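Local coordinates for protein Xaa-Pro Dipeptidase (Alteromonas macleodii, PDB 2QS8) that probably hydrolyses C-terminal peptide bonds, as a metal-dependent carboxypeptidase or dipeptidase of the amidohydrolase superfamily, at residues 213-216 and 217-220; 240-243 and 244-248; 260-263 and 264-268; 342-346 and 347-351; 350-353 and 354-358. All coordinates share one frame; numbering follows the deposited sequence.

Contact 1: 213-216 and 217-220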
loop_
_atom_site.group_PDB
_atom_site.type_symbol
_atom_site.label_atom_id
_atom_site.label_comp_id
_atom_site.label_asym_id
_atom_site.label_seq_id
_atom_site.Cartn_x
_atom_site.Cartn_y
_atom_site.Cartn_z
ATOM N N PHE A 213 16.286 1.846 7.588
ATOM C CA PHE A 213 15.790 2.098 6.241
ATOM C C PHE A 213 16.372 0.982 5.383
ATOM O O PHE A 213 17.553 0.640 5.519
ATOM C CB PHE A 213 16.272 3.451 5.703
ATOM C CG PHE A 213 15.302 4.591 5.913
ATOM C CD1 PHE A 213 15.092 5.133 7.178
ATOM C CD2 PHE A 213 14.603 5.123 4.836
ATOM C CE1 PHE A 213 14.200 6.195 7.366
ATOM C CE2 PHE A 213 13.703 6.185 5.011
ATOM C CZ PHE A 213 13.504 6.721 6.279
ATOM N N THR A 214 15.556 0.396 4.520
ATOM C CA THR A 214 16.041 -0.654 3.626
ATOM C C THR A 214 16.717 0.109 2.480
ATOM O O THR A 214 16.519 1.316 2.338
ATOM C CB THR A 214 14.883 -1.481 3.048
ATOM O OG1 THR A 214 14.127 -0.644 2.174
ATOM C CG2 THR A 214 13.950 -2.010 4.167
ATOM N N GLN A 215 17.511 -0.576 1.660
ATOM C CA GLN A 215 18.187 0.102 0.564
ATOM C C GLN A 215 17.122 0.665 -0.379
ATOM O O GLN A 215 17.240 1.787 -0.871
ATOM C CB GLN A 215 19.114 -0.852 -0.184
ATOM C CG GLN A 215 19.997 -0.146 -1.201
ATOM C CD GLN A 215 20.938 0.857 -0.544
ATOM O OE1 GLN A 215 21.805 0.495 0.262
ATOM N NE2 GLN A 215 20.772 2.130 -0.888
ATOM N N GLU A 216 16.081 -0.120 -0.623
ATOM C CA GLU A 216 14.981 0.316 -1.482
ATOM C C GLU A 216 14.306 1.582 -0.922
ATOM O O GLU A 216 13.965 2.497 -1.668
ATOM C CB GLU A 216 13.953 -0.809 -1.602
ATOM C CG GLU A 216 12.650 -0.435 -2.288
ATOM C CD GLU A 216 11.645 -1.594 -2.292
ATOM O OE1 GLU A 216 11.396 -2.181 -1.216
ATOM O OE2 GLU A 216 11.099 -1.916 -3.370
ATOM N N GLU A 217 14.114 1.630 0.390
ATOM C CA GLU A 217 13.483 2.780 1.012
ATOM C C GLU A 217 14.355 4.043 0.962
ATOM O O GLU A 217 13.854 5.123 0.657
ATOM C CB GLU A 217 13.089 2.464 2.466
ATOM C CG GLU A 217 12.053 1.346 2.612
ATOM C CD GLU A 217 11.782 0.953 4.064
ATOM O OE1 GLU A 217 12.713 0.957 4.892
ATOM O OE2 GLU A 217 10.626 0.614 4.373
ATOM N N VAL A 218 15.646 3.927 1.248
ATOM C CA VAL A 218 16.488 5.114 1.207
ATOM C C VAL A 218 16.750 5.541 -0.235
ATOM O O VAL A 218 16.918 6.728 -0.507
ATOM C CB VAL A 218 17.826 4.929 2.003
ATOM C CG1 VAL A 218 18.645 3.778 1.446
ATOM C CG2 VAL A 218 18.621 6.217 1.958
ATOM N N ASP A 219 16.767 4.592 -1.168
ATOM C CA ASP A 219 16.948 4.954 -2.576
ATOM C C ASP A 219 15.736 5.820 -2.954
ATOM O O ASP A 219 15.870 6.836 -3.638
ATOM C CB ASP A 219 16.982 3.715 -3.495
ATOM C CG ASP A 219 18.308 2.956 -3.428
ATOM O OD1 ASP A 219 19.307 3.539 -2.970
ATOM O OD2 ASP A 219 18.357 1.778 -3.844
ATOM N N ALA A 220 14.557 5.402 -2.490
ATOM C CA ALA A 220 13.317 6.121 -2.767
ATOM C C ALA A 220 13.362 7.543 -2.214
ATOM O O ALA A 220 12.779 8.446 -2.796
ATOM C CB ALA A 220 12.121 5.369 -2.186
#
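The backbone passes from loop into helix at Thr214, and the first turn closes as Val218 N donates to Thr214 O at 3.0 Å, followed by like bonds from Asp219 N to Gln215 O and from Ala220 N to Glu216 O. Thr214 and Glu217 lock this start in a capping box. Thr214 OG1, held between its backbone N and carbonyl carbon (chi1 68°), accepts from Glu217 N at 2.9 Å. In return, the extended Glu217 side chain reaches back, and its OE1 takes Thr214 N at 2.9 Å on the anti side of the carboxylate. A short hydroxyl and a longer acid suit these places, since the hydroxyl reaches a first-turn amide and the acid reaches back to the amide of the capping residue. Glu217 is gripped further: OE2 accepts from Gly174 N, and OE1 pairs with Arg183 of the second subunit. With an alanine in place of Glu217, Thr214 N and Gly174 N would probably lose their acceptor and Arg183 of the second subunit a countercharge. Gln215, bent at chi2, sends NE2 to Asp219 OD1 at 2.9 Å; the donor meets that oxygen from above the carboxylate plane, while NE2 also donates to Arg244 O. On the buried side, Phe213 CD2 rests 3.9 Å from Glu217 CB, with Val218 N at the ring's edge. The helix belongs to a beta-alpha-beta unit of the barrel: Phe213 and Val218 pack on Ile195 of strand 192-196, Ala220 meets helix 175-188, and Val218 leans on helix 239-248.

Contact 2: 240-243 and 244-248; sequences EGMK and RAIKA
The guanidinium of Arg244 and the carboxylate of Glu240, one helical turn apart, are tilted 49° to each other, and Glu240 CD approaches the guanidinium obliquely. Glu240 OE1 lies 3.9 Å from Arg244 NH2 and well out of the guanidinium plane, making a long salt bridge of charge alone, with no N-H aimed at the oxygen. Firmer partners lie outside: NH1 donates to Phe213 O, and NH2 forms a salt bridge with Asp227 of the second subunit. Arginine suits the place because its chain, extended from CG to NE, carries several donors to different partners, and CG passes 3.3 Å from Glu240 O on the way. A leucine at Arg244 would probably leave both Phe213 O and Asp227 of the second subunit without their mate. On another side of the helix, Met242, present as selenomethionine, has CG anti to its N (chi1 -173°), which sets that atom 3.7 Å from Ile246 CD1. Helix 239-248 is the crossover between parallel strands 231-236 and 252-253; Met242 and Ile246 both press on Ile253 of the latter and on helix 261-270, while Ala248 packs against helix 215-227.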
loop_
_atom_site.group_PDB
_atom_site.type_symbol
_atom_site.label_atom_id
_atom_site.label_comp_id
_atom_site.label_asym_id
_atom_site.label_seq_id
_atom_site.Cartn_x
_atom_site.Cartn_y
_atom_site.Cartn_z
ATOM N N GLU A 240 26.137 0.246 8.953
ATOM C CA GLU A 240 25.303 -0.314 7.901
ATOM C C GLU A 240 24.223 0.620 7.342
ATOM O O GLU A 240 24.080 0.751 6.126
ATOM C CB GLU A 240 24.645 -1.617 8.353
ATOM C CG GLU A 240 23.733 -2.191 7.281
ATOM C CD GLU A 240 23.702 -3.703 7.263
ATOM O OE1 GLU A 240 23.216 -4.316 8.242
ATOM O OE2 GLU A 240 24.167 -4.283 6.255
ATOM N N GLY A 241 23.453 1.257 8.214
ATOM C CA GLY A 241 22.430 2.155 7.729
ATOM C C GLY A 241 23.105 3.296 7.010
ATOM O O GLY A 241 22.664 3.728 5.944
HETATM N N MSE A 242 24.195 3.771 7.603
HETATM C CA MSE A 242 24.967 4.873 7.046
HETATM C C MSE A 242 25.376 4.598 5.595
HETATM O O MSE A 242 25.176 5.438 4.723
HETATM C CB MSE A 242 26.207 5.102 7.913
HETATM C CG MSE A 242 27.022 6.320 7.546
HETATM SE SE MSE A 242 28.593 6.544 8.729
HETATM C CE MSE A 242 29.273 8.277 8.153
ATOM N N LYS A 243 25.928 3.415 5.341
ATOM C CA LYS A 243 26.361 3.052 3.986
ATOM C C LYS A 243 25.213 2.907 2.975
ATOM O O LYS A 243 25.377 3.205 1.787
ATOM C CB LYS A 243 27.214 1.782 4.042
ATOM C CG LYS A 243 28.543 2.029 4.756
ATOM C CD LYS A 243 29.478 0.840 4.759
ATOM C CE LYS A 243 29.006 -0.253 5.682
ATOM N NZ LYS A 243 30.138 -1.135 6.078
ATOM N N ARG A 244 24.047 2.463 3.437
ATOM C CA ARG A 244 22.908 2.334 2.532
ATOM C C ARG A 244 22.569 3.735 2.021
ATOM O O ARG A 244 22.209 3.914 0.862
ATOM C CB ARG A 244 21.695 1.734 3.256
ATOM C CG ARG A 244 21.900 0.315 3.753
ATOM C CD ARG A 244 20.625 -0.297 4.341
ATOM N NE ARG A 244 20.858 -1.661 4.814
ATOM C CZ ARG A 244 19.952 -2.419 5.436
ATOM N NH1 ARG A 244 18.728 -1.959 5.679
ATOM N NH2 ARG A 244 20.269 -3.653 5.806
ATOM N N ALA A 245 22.714 4.721 2.901
ATOM C CA ALA A 245 22.419 6.107 2.565
ATOM C C ALA A 245 23.508 6.746 1.701
ATOM O O ALA A 245 23.202 7.488 0.771
ATOM C CB ALA A 245 22.212 6.926 3.844
ATOM N N ILE A 246 24.770 6.466 2.022
ATOM C CA ILE A 246 25.882 7.014 1.258
ATOM C C ILE A 246 25.794 6.494 -0.169
ATOM O O ILE A 246 25.909 7.258 -1.122
ATOM C CB ILE A 246 27.229 6.605 1.873
ATOM C CG1 ILE A 246 27.323 7.156 3.294
ATOM C CG2 ILE A 246 28.383 7.140 1.030
ATOM C CD1 ILE A 246 28.456 6.588 4.108
ATOM N N LYS A 247 25.581 5.193 -0.311
ATOM C CA LYS A 247 25.467 4.596 -1.634
ATOM C C LYS A 247 24.234 5.097 -2.380
ATOM O O LYS A 247 24.218 5.119 -3.606
ATOM C CB LYS A 247 25.416 3.069 -1.530
ATOM C CG LYS A 247 26.768 2.434 -1.219
ATOM C CD LYS A 247 26.741 0.907 -1.300
ATOM C CE LYS A 247 26.034 0.274 -0.124
ATOM N NZ LYS A 247 26.140 -1.210 -0.202
ATOM N N ALA A 248 23.197 5.497 -1.642
ATOM C CA ALA A 248 21.972 5.977 -2.281
ATOM C C ALA A 248 22.173 7.370 -2.869
ATOM O O ALA A 248 21.441 7.781 -3.773
ATOM C CB ALA A 248 20.808 5.985 -1.284
#

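Contact 3: 260-263 and 264-268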
loop_
_atom_site.group_PDB
_atom_site.type_symbol
_atom_site.label_atom_id
_atom_site.label_comp_id
_atom_site.label_asym_id
_atom_site.label_seq_id
_atom_site.Cartn_x
_atom_site.Cartn_y
_atom_site.Cartn_z
ATOM N N ASP A 260 32.822 3.436 9.469
ATOM C CA ASP A 260 33.978 2.552 9.270
ATOM C C ASP A 260 34.825 2.954 8.061
ATOM O O ASP A 260 34.506 3.920 7.374
ATOM C CB ASP A 260 33.535 1.081 9.143
ATOM C CG ASP A 260 32.537 0.856 8.034
ATOM O OD1 ASP A 260 32.348 1.755 7.198
ATOM O OD2 ASP A 260 31.945 -0.239 7.995
ATOM N N LEU A 261 35.913 2.229 7.812
ATOM C CA LEU A 261 36.798 2.538 6.687
ATOM C C LEU A 261 36.051 2.529 5.356
ATOM O O LEU A 261 36.230 3.422 4.529
ATOM C CB LEU A 261 37.967 1.539 6.628
ATOM C CG LEU A 261 38.955 1.700 5.461
ATOM C CD1 LEU A 261 39.567 3.095 5.484
ATOM C CD2 LEU A 261 40.048 0.638 5.552
ATOM N N GLU A 262 35.209 1.522 5.153
ATOM C CA GLU A 262 34.446 1.420 3.917
ATOM C C GLU A 262 33.505 2.611 3.719
ATOM O O GLU A 262 33.389 3.150 2.615
ATOM C CB GLU A 262 33.624 0.136 3.902
ATOM C CG GLU A 262 32.811 -0.022 2.637
ATOM C CD GLU A 262 31.811 -1.156 2.717
ATOM O OE1 GLU A 262 31.053 -1.326 1.738
ATOM O OE2 GLU A 262 31.780 -1.869 3.748
ATOM N N ALA A 263 32.833 3.019 4.791
ATOM C CA ALA A 263 31.907 4.137 4.711
ATOM C C ALA A 263 32.658 5.410 4.349
ATOM O O ALA A 263 32.155 6.230 3.597
ATOM C CB ALA A 263 31.176 4.318 6.035
HETATM N N MSE A 264 33.866 5.557 4.884
HETATM C CA MSE A 264 34.673 6.728 4.610
HETATM C C MSE A 264 35.054 6.846 3.147
HETATM O O MSE A 264 34.922 7.917 2.568
HETATM C CB MSE A 264 35.910 6.714 5.487
HETATM C CG MSE A 264 35.558 6.845 6.951
HETATM SE SE MSE A 264 37.119 7.211 8.107
HETATM C CE MSE A 264 37.725 5.421 8.547
ATOM N N ASP A 265 35.512 5.752 2.543
ATOM C CA ASP A 265 35.870 5.784 1.132
ATOM C C ASP A 265 34.621 6.010 0.278
ATOM O O ASP A 265 34.673 6.681 -0.752
ATOM C CB ASP A 265 36.565 4.486 0.712
ATOM C CG ASP A 265 37.954 4.347 1.319
ATOM O OD1 ASP A 265 38.687 5.356 1.348
ATOM O OD2 ASP A 265 38.324 3.235 1.754
ATOM N N LEU A 266 33.500 5.443 0.699
ATOM C CA LEU A 266 32.262 5.634 -0.041
ATOM C C LEU A 266 31.887 7.110 -0.021
ATOM O O LEU A 266 31.504 7.667 -1.040
ATOM C CB LEU A 266 31.136 4.798 0.570
ATOM C CG LEU A 266 31.167 3.311 0.214
ATOM C CD1 LEU A 266 30.147 2.558 1.047
ATOM C CD2 LEU A 266 30.876 3.138 -1.278
HETATM N N MSE A 267 32.006 7.751 1.137
HETATM C CA MSE A 267 31.671 9.165 1.237
HETATM C C MSE A 267 32.582 10.040 0.392
HETATM O O MSE A 267 32.143 11.042 -0.174
HETATM C CB MSE A 267 31.726 9.613 2.688
HETATM C CG MSE A 267 30.531 9.165 3.486
HETATM SE SE MSE A 267 30.728 9.799 5.324
HETATM C CE MSE A 267 30.147 11.678 5.114
ATOM N N ILE A 268 33.848 9.650 0.300
ATOM C CA ILE A 268 34.804 10.393 -0.500
ATOM C C ILE A 268 34.470 10.225 -1.981
ATOM O O ILE A 268 34.490 11.185 -2.742
ATOM C CB ILE A 268 36.239 9.897 -0.246
ATOM C CG1 ILE A 268 36.632 10.207 1.199
ATOM C CG2 ILE A 268 37.206 10.568 -1.212
ATOM C CD1 ILE A 268 37.946 9.605 1.619
#
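Asp260 starts the helix with two acceptors: its backbone O takes Met264 N at 3.0 Å, and its side chain acts as the N-cap, OD1 receiving Ala263 N at 2.8 Å almost in line with the C-O bond. Aspartate suits an N-cap because its short chain, at chi1 57°, can fold back to a first-turn amide, and its negative charge would probably be stabilised by the helix dipole. The other carboxylate oxygen, OD2, and Glu262 OE2 both form salt bridges with Lys243, linking the opening turn to helix 239-248. Helix 261-270 is itself the crossover between strands 252-253 and 273-275 in the parallel part of the TIM barrel. Beyond the cap, regular bonds run from Asp265 N to Leu261 O, Leu266 N to Glu262 O and Met267 N to Ala263 O. Glu262 and Leu266 lie alongside each other and point the same way, Glu262 CG being 4.0 Å from Leu266 CD1, which lets the acid's aliphatic part pack while its end meets the lysine. Ala263 is small enough to sit against helix 239-248. Leu261 CD1 makes a loose apolar contact with Met264 CE at 4.3 Å. The buried Met264, present as selenomethionine, bends at chi3 (-89°) and curls back toward the first turn, bringing CG to 3.1 Å from Asp260 O and its terminal CE to 3.6 Å from Leu261 CA.

Contact 4: 342-346 and 347-351; sequences VYMVE and NGMPA
Met344 lays its terminal CE against Met349, 3.7 Å from Met349 SE, the two side chains running side by side and pointing the same way. Both are present as selenomethionine and both are buried. They meet because a Schellman motif ends helix 339-346 and folds the chain back over its last turn. Its two bonds are Met349 N to Met344 O at 3.1 Å and Gly348 N to Val345 O at 3.0 Å; in the second the donor stands above the carbonyl plane. Gly348 is the C-prime residue, with phi at 108°, and glycine is called for because a CB here would be jammed against the carbonyl oxygen of Asn347. Asn347 adds a side-chain bond to the last turn: CG is anti to the carbonyl carbon (chi1 -73°), which turns the amide back along the helix so that ND2 donates to Tyr343 O at 2.7 Å. That oxygen lies close to the amide plane of Asn347. Asn347 N adds only weak bonds to Tyr343 O and Met344 O, so the side-chain N-H is the firmer of the bonds Asn347 makes to Tyr343 O. Asparagine is well suited, being short and a donor. Around the turn, Met344 packs on Phe313 of helix 299-319 and Ile278 of helix 278-287, while Met349 touches Tyr317. The returning chain also makes a nearly straight CA-H...O contact, Val345 CA to Met349 O at 3.1 Å, and farther along Val345 CG2 rests 4.1 Å from Ala351 CA.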
loop_
_atom_site.group_PDB
_atom_site.type_symbol
_atom_site.label_atom_id
_atom_site.label_comp_id
_atom_site.label_asym_id
_atom_site.label_seq_id
_atom_site.Cartn_x
_atom_site.Cartn_y
_atom_site.Cartn_z
ATOM N N VAL A 342 36.049 24.666 18.937
ATOM C CA VAL A 342 37.077 24.239 19.869
ATOM C C VAL A 342 37.231 22.718 19.861
ATOM O O VAL A 342 38.343 22.200 19.995
ATOM C CB VAL A 342 36.753 24.711 21.293
ATOM C CG1 VAL A 342 37.922 24.388 22.223
ATOM C CG2 VAL A 342 36.437 26.200 21.284
ATOM N N TYR A 343 36.116 22.009 19.701
ATOM C CA TYR A 343 36.145 20.551 19.671
ATOM C C TYR A 343 36.799 20.044 18.394
ATOM O O TYR A 343 37.550 19.073 18.421
ATOM C CB TYR A 343 34.727 19.976 19.795
ATOM C CG TYR A 343 34.174 19.959 21.205
ATOM C CD1 TYR A 343 34.809 19.228 22.212
ATOM C CD2 TYR A 343 32.989 20.627 21.523
ATOM C CE1 TYR A 343 34.283 19.156 23.489
ATOM C CE2 TYR A 343 32.448 20.562 22.809
ATOM C CZ TYR A 343 33.102 19.822 23.782
ATOM O OH TYR A 343 32.573 19.729 25.050
HETATM N N MSE A 344 36.517 20.705 17.279
HETATM C CA MSE A 344 37.082 20.309 16.002
HETATM C C MSE A 344 38.585 20.473 15.995
HETATM O O MSE A 344 39.307 19.640 15.442
HETATM C CB MSE A 344 36.457 21.138 14.890
HETATM C CG MSE A 344 34.989 20.859 14.757
HETATM SE SE MSE A 344 34.238 21.952 13.360
HETATM C CE MSE A 344 34.385 20.751 11.821
ATOM N N VAL A 345 39.051 21.538 16.636
ATOM C CA VAL A 345 40.474 21.808 16.714
ATOM C C VAL A 345 41.181 20.785 17.601
ATOM O O VAL A 345 42.164 20.180 17.187
ATOM C CB VAL A 345 40.753 23.234 17.262
ATOM C CG1 VAL A 345 42.252 23.450 17.398
ATOM C CG2 VAL A 345 40.150 24.288 16.328
ATOM N N GLU A 346 40.679 20.590 18.817
ATOM C CA GLU A 346 41.293 19.647 19.741
ATOM C C GLU A 346 41.371 18.236 19.177
ATOM O O GLU A 346 42.160 17.418 19.650
ATOM C CB GLU A 346 40.529 19.620 21.064
ATOM C CG GLU A 346 40.348 20.992 21.684
ATOM C CD GLU A 346 40.061 20.930 23.172
ATOM O OE1 GLU A 346 39.270 20.052 23.597
ATOM O OE2 GLU A 346 40.623 21.775 23.909
ATOM N N ASN A 347 40.567 17.947 18.160
ATOM C CA ASN A 347 40.583 16.621 17.573
ATOM C C ASN A 347 41.300 16.513 16.229
ATOM O O ASN A 347 41.022 15.603 15.441
ATOM C CB ASN A 347 39.156 16.079 17.486
ATOM C CG ASN A 347 38.610 15.690 18.853
ATOM O OD1 ASN A 347 38.974 14.654 19.406
ATOM N ND2 ASN A 347 37.753 16.537 19.412
ATOM N N GLY A 348 42.224 17.440 15.970
ATOM C CA GLY A 348 43.003 17.382 14.745
ATOM C C GLY A 348 42.788 18.348 13.597
ATOM O O GLY A 348 43.609 18.391 12.684
HETATM N N MSE A 349 41.710 19.118 13.608
HETATM C CA MSE A 349 41.484 20.040 12.511
HETATM C C MSE A 349 42.038 21.418 12.820
HETATM O O MSE A 349 41.696 22.013 13.842
HETATM C CB MSE A 349 39.997 20.157 12.197
HETATM C CG MSE A 349 39.739 20.931 10.919
HETATM SE SE MSE A 349 37.828 21.271 10.499
HETATM C CE MSE A 349 37.466 19.915 9.108
ATOM N N PRO A 350 42.914 21.941 11.947
ATOM C CA PRO A 350 43.492 23.272 12.169
ATOM C C PRO A 350 42.403 24.337 12.186
ATOM O O PRO A 350 41.412 24.233 11.468
ATOM C CB PRO A 350 44.462 23.428 10.995
ATOM C CG PRO A 350 43.877 22.549 9.936
ATOM C CD PRO A 350 43.450 21.336 10.715
ATOM N N ALA A 351 42.588 25.356 13.012
ATOM C CA ALA A 351 41.615 26.432 13.147
ATOM C C ALA A 351 41.033 27.017 11.853
ATOM O O ALA A 351 39.823 27.188 11.742
ATOM C CB ALA A 351 42.206 27.547 13.989
#

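Contact 5: 350-353 and 354-358; sequences PAMK and AIQSA
Gln356 and Met352, a turn apart, cross obliquely and touch lightly. Gln356 has CG anti to its carbonyl carbon (chi1 -60°) and an extended chain, which carries CG past Met352 O at 3.0 Å and sets CD 4.1 Å from Met352 CG. Met352, present as selenomethionine, starts anti to its own N but bends at chi2 and chi3, bringing SE to 4.2 Å from Gln356 CG. Lys353 is less relaxed: chi1 near -121° falls outside the staggered positions, and a further bend at chi2 curls the chain across Gln356, with CD 3.7 Å from Gln356 OE1. The polar ends of Lys353 and Gln356 have a common partner in Asp22, through a long ion pair from Lys353 NZ and a weak hydrogen bond from Gln356 NE2. This short helix, 351-357, follows helix 339-346 in the barrel domain. Pro350 stands at the N-cap, where a residue without an N-H costs the helix nothing, and its carbonyl O accepts Ala354 N at 3.1 Å; Ile355 N to Ala351 O and Gln356 N to Met352 O continue the pattern. Ala354 is buried, and its small CB lies 3.3 Å from Ala351 O. At the far end Ser357 N bonds only weakly to Lys353 O, but the serine hydroxyl, folded back over the helix, donates from Ser357 OG to Ala354 O at 2.6 Å.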
loop_
_atom_site.group_PDB
_atom_site.type_symbol
_atom_site.label_atom_id
_atom_site.label_comp_id
_atom_site.label_asym_id
_atom_site.label_seq_id
_atom_site.Cartn_x
_atom_site.Cartn_y
_atom_site.Cartn_z
ATOM N N PRO A 350 42.914 21.941 11.947
ATOM C CA PRO A 350 43.492 23.272 12.169
ATOM C C PRO A 350 42.403 24.337 12.186
ATOM O O PRO A 350 41.412 24.233 11.468
ATOM C CB PRO A 350 44.462 23.428 10.995
ATOM C CG PRO A 350 43.877 22.549 9.936
ATOM C CD PRO A 350 43.450 21.336 10.715
ATOM N N ALA A 351 42.588 25.356 13.012
ATOM C CA ALA A 351 41.615 26.432 13.147
ATOM C C ALA A 351 41.033 27.017 11.853
ATOM O O ALA A 351 39.823 27.188 11.742
ATOM C CB ALA A 351 42.206 27.547 13.989
HETATM N N MSE A 352 41.882 27.336 10.885
HETATM C CA MSE A 352 41.406 27.927 9.644
HETATM C C MSE A 352 40.504 26.971 8.874
HETATM O O MSE A 352 39.504 27.384 8.286
HETATM C CB MSE A 352 42.591 28.365 8.770
HETATM C CG MSE A 352 42.185 28.895 7.402
HETATM SE SE MSE A 352 41.038 30.473 7.593
HETATM C CE MSE A 352 42.291 31.972 7.232
ATOM N N LYS A 353 40.864 25.693 8.877
ATOM C CA LYS A 353 40.069 24.694 8.181
ATOM C C LYS A 353 38.709 24.576 8.853
ATOM O O LYS A 353 37.699 24.337 8.190
ATOM C CB LYS A 353 40.774 23.344 8.192
ATOM C CG LYS A 353 41.059 22.797 6.798
ATOM C CD LYS A 353 41.897 23.759 5.949
ATOM C CE LYS A 353 42.216 23.155 4.581
ATOM N NZ LYS A 353 42.936 24.113 3.693
ATOM N N ALA A 354 38.691 24.760 10.167
ATOM C CA ALA A 354 37.457 24.692 10.926
ATOM C C ALA A 354 36.546 25.849 10.530
ATOM O O ALA A 354 35.353 25.650 10.307
ATOM C CB ALA A 354 37.754 24.739 12.421
ATOM N N ILE A 355 37.100 27.055 10.438
ATOM C CA ILE A 355 36.296 28.209 10.059
ATOM C C ILE A 355 35.778 28.071 8.626
ATOM O O ILE A 355 34.670 28.505 8.315
ATOM C CB ILE A 355 37.095 29.515 10.178
ATOM C CG1 ILE A 355 37.519 29.721 11.629
ATOM C CG2 ILE A 355 36.246 30.685 9.718
ATOM C CD1 ILE A 355 38.433 30.892 11.850
ATOM N N GLN A 356 36.579 27.456 7.758
ATOM C CA GLN A 356 36.164 27.280 6.373
ATOM C C GLN A 356 35.042 26.248 6.281
ATOM O O GLN A 356 34.237 26.279 5.351
ATOM C CB GLN A 356 37.362 26.870 5.499
ATOM C CG GLN A 356 38.478 27.913 5.501
ATOM C CD GLN A 356 39.584 27.627 4.505
ATOM O OE1 GLN A 356 40.061 26.506 4.391
ATOM N NE2 GLN A 356 40.007 28.660 3.788
ATOM N N SER A 357 34.974 25.352 7.263
ATOM C CA SER A 357 33.941 24.333 7.266
ATOM C C SER A 357 32.590 24.912 7.689
ATOM O O SER A 357 31.561 24.274 7.511
ATOM C CB SER A 357 34.314 23.187 8.208
ATOM O OG SER A 357 34.003 23.522 9.546
ATOM N N ALA A 358 32.598 26.115 8.250
ATOM C CA ALA A 358 31.365 26.758 8.690
ATOM C C ALA A 358 31.022 27.944 7.798
ATOM O O ALA A 358 30.100 28.702 8.090
ATOM C CB ALA A 358 31.502 27.212 10.124
#

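Overall arrangement
Contacts 1, 2 and 3 lie on successive helices, each the crossover of a beta-alpha-beta unit, and contact 2 touches both its neighbours. Contacts 1 and 3 are capped helix starts, whereas contact 2 runs along nearly its whole helix and adds a long salt bridge and apolar packing to its backbone bonds. Contacts 4 and 5 share Pro350 and Ala351, ending one helix and starting the next. Each has buried and exposed residues, but contact 5 lies nearest the chain centre (about 15 Å between centres) and contact 1 farthest (about 24 Å). Contacts 1 and 2 alone reach the second subunit; buried methionines recur in contacts 2 to 4, while contact 5 keeps polar Lys353 and Gln356.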